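Local coordinates for protein glutamate racemase (Bacillus anthracis, PDB 2DWU) that belongs to the aspartate/glutamate racemase family and holds D-glutamic acid in a pocket between two lobes, each built on a parallel beta sheet, at residues B[116-121]-B[183-188]. Residues are numbered along the deposited sequence; the frame is centred on the assembly and turned at random.
Sequences IGVIGT and TLILGC. With DGL (D-glutamic acid), chain H.
Val118 and Ile185 sit next to each other at the middle of two parallel strands, 116-120 and 183-187, the inner pair of a four-stranded sheet. Straight backbone bonds tie the strands together: Gly117 N to Thr183 O at 2.8 Å, Ile185 N to Gly117 O at 2.9 Å, and Ile119 N to Ile185 O. The fourth bond, Gly187 N to Ile119 O, is weak and bent to 123°, beside an inverse gamma turn centred on Leu186.

From the base outward, Ile185 first meets Val118, modelled here in one of two conformers: in that conformer Ile185 CB lies 3.7 Å from Val118 CG2. With CG1 beside the backbone N (chi1 -61°), Ile185 CG2 falls anti to it and also touches that methyl. CG1 lies near Gly117 O, and CD1 ends 4.0 Å from Ile116 CG2. Ile185 thus bridges Ile116 and Val118, which face the same side of the sheet, and Ala107 of helix 100-110 packs there against Ile116 and Ile185. On the other face Leu184 swings CD1 over the bare backbone of Gly117, 3.6 Å from its C atom. Ile119 meets that CD1 with CG2 and, further out, lies alongside Leu186, CD1 near CD2; helix 195-202 packs on Leu184 and Leu186.

Beyond the last strand bonds the two segments part, and a water bridges them: it accepts from Thr121 N and donates to Gly187 O (2.6 Å) and to O of D-glutamic acid (2.7 Å). Cys188, SG anti to its backbone N (chi1 177°), reaches CB of D-glutamic acid at 3.6 Å. Apolar packing and backbone bonds fix the strands, so their C-terminal ends bring three different groups to the ligand: the water donates to the carboxylate on CA, SG lies against CB, and the Thr121 methyl sits near O.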
loop_
_atom_site.group_PDB
_atom_site.type_symbol
_atom_site.label_atom_id
_atom_site.label_comp_id
_atom_site.label_asym_id
_atom_site.label_seq_id
_atom_site.Cartn_x
_atom_site.Cartn_y
_atom_site.Cartn_z
ATOM N N ILE B 116 -3.446 17.794 1.421
ATOM C CA ILE B 116 -4.429 16.730 1.270
ATOM C C ILE B 116 -5.833 17.093 1.708
ATOM O O ILE B 116 -6.017 17.698 2.752
ATOM C CB ILE B 116 -3.927 15.550 2.109
ATOM C CG1 ILE B 116 -2.554 15.091 1.572
ATOM C CG2 ILE B 116 -4.915 14.379 2.045
ATOM C CD1 ILE B 116 -1.781 14.229 2.550
ATOM N N GLY B 117 -6.829 16.769 0.882
ATOM C CA GLY B 117 -8.195 17.015 1.300
ATOM C C GLY B 117 -8.816 15.678 1.721
ATOM O O GLY B 117 -8.347 14.615 1.326
ATOM N N VAL B 118 -9.839 15.720 2.560
ATOM C CA VAL B 118 -10.561 14.486 2.893
ATOM C C VAL B 118 -11.998 14.856 3.180
ATOM O O VAL B 118 -12.279 15.866 3.831
ATOM C CB VAL B 118 -9.974 13.702 4.083
ATOM C CG1 VAL B 118 -9.967 14.560 5.349
ATOM C CG2 VAL B 118 -10.805 12.423 4.294
ATOM N N ILE B 119 -12.907 14.034 2.663
ATOM C CA ILE B 119 -14.345 14.241 2.811
ATOM C C ILE B 119 -14.960 13.013 3.460
ATOM O O ILE B 119 -14.454 11.891 3.306
ATOM C CB ILE B 119 -15.055 14.526 1.452
ATOM C CG1 ILE B 119 -14.707 13.459 0.400
ATOM C CG2 ILE B 119 -14.625 15.937 0.983
ATOM C CD1 ILE B 119 -15.572 13.554 -0.856
ATOM N N GLY B 120 -16.039 13.221 4.205
ATOM C CA GLY B 120 -16.671 12.093 4.870
ATOM C C GLY B 120 -17.863 12.570 5.650
ATOM O O GLY B 120 -18.298 13.720 5.485
ATOM N N THR B 121 -18.410 11.699 6.492
ATOM C CA THR B 121 -19.586 12.070 7.286
ATOM C C THR B 121 -19.210 13.057 8.377
ATOM O O THR B 121 -18.042 13.270 8.672
ATOM C CB THR B 121 -20.180 10.857 8.041
ATOM O OG1 THR B 121 -19.193 10.371 8.976
ATOM C CG2 THR B 121 -20.600 9.748 7.084
ATOM N N THR B 183 -4.439 15.983 -3.560
ATOM C CA THR B 183 -4.868 14.630 -3.197
ATOM C C THR B 183 -6.185 14.730 -2.416
ATOM O O THR B 183 -6.348 15.642 -1.620
ATOM C CB THR B 183 -3.771 13.993 -2.292
ATOM O OG1 THR B 183 -2.523 13.973 -3.007
ATOM C CG2 THR B 183 -4.157 12.558 -1.876
ATOM N N LEU B 184 -7.129 13.812 -2.649
ATOM C CA LEU B 184 -8.403 13.826 -1.929
ATOM C C LEU B 184 -8.714 12.405 -1.479
ATOM O O LEU B 184 -8.770 11.492 -2.304
ATOM C CB LEU B 184 -9.557 14.306 -2.830
ATOM C CG LEU B 184 -10.920 14.139 -2.129
ATOM C CD1 LEU B 184 -11.078 15.224 -1.098
ATOM C CD2 LEU B 184 -12.062 14.171 -3.151
ATOM N N ILE B 185 -8.902 12.226 -0.180
ATOM C CA ILE B 185 -9.260 10.919 0.352
ATOM C C ILE B 185 -10.781 10.790 0.413
ATOM O O ILE B 185 -11.467 11.653 0.992
ATOM C CB ILE B 185 -8.696 10.729 1.768
ATOM C CG1 ILE B 185 -7.161 10.808 1.737
ATOM C CG2 ILE B 185 -9.189 9.359 2.350
ATOM C CD1 ILE B 185 -6.523 10.877 3.141
ATOM N N LEU B 186 -11.325 9.747 -0.216
ATOM C CA LEU B 186 -12.766 9.493 -0.134
ATOM C C LEU B 186 -12.994 8.771 1.203
ATOM O O LEU B 186 -12.983 7.528 1.271
ATOM C CB LEU B 186 -13.203 8.599 -1.296
ATOM C CG LEU B 186 -12.927 9.126 -2.690
ATOM C CD1 LEU B 186 -13.540 8.165 -3.744
ATOM C CD2 LEU B 186 -13.542 10.530 -2.848
ATOM N N GLY B 187 -13.198 9.568 2.254
ATOM C CA GLY B 187 -13.360 9.058 3.604
ATOM C C GLY B 187 -14.737 8.563 4.010
ATOM O O GLY B 187 -15.174 8.798 5.133
ATOM N N CYS B 188 -15.371 7.840 3.101
ATOM C CA CYS B 188 -16.704 7.293 3.336
ATOM C C CYS B 188 -16.871 6.107 2.379
ATOM O O CYS B 188 -16.434 6.164 1.228
ATOM C CB CYS B 188 -17.762 8.353 3.029
ATOM S SG CYS B 188 -19.482 7.762 3.203
HETATM N N DGL H . -20.530 3.674 6.057
HETATM C CA DGL H . -20.544 5.112 6.472
HETATM C C DGL H . -19.169 5.679 6.402
HETATM O O DGL H . -18.863 6.720 6.969
HETATM C CB DGL H . -21.491 5.917 5.555
HETATM C CG DGL H . -22.941 5.633 6.016
HETATM C CD DGL H . -23.278 6.042 7.391
HETATM O OE1 DGL H . -23.400 7.215 7.746
HETATM O OE2 DGL H . -23.432 5.065 8.255
HETATM O OXT DGL H . -18.287 5.010 5.712
HETATM O O HOH W 1 -17.334 8.953 6.601
#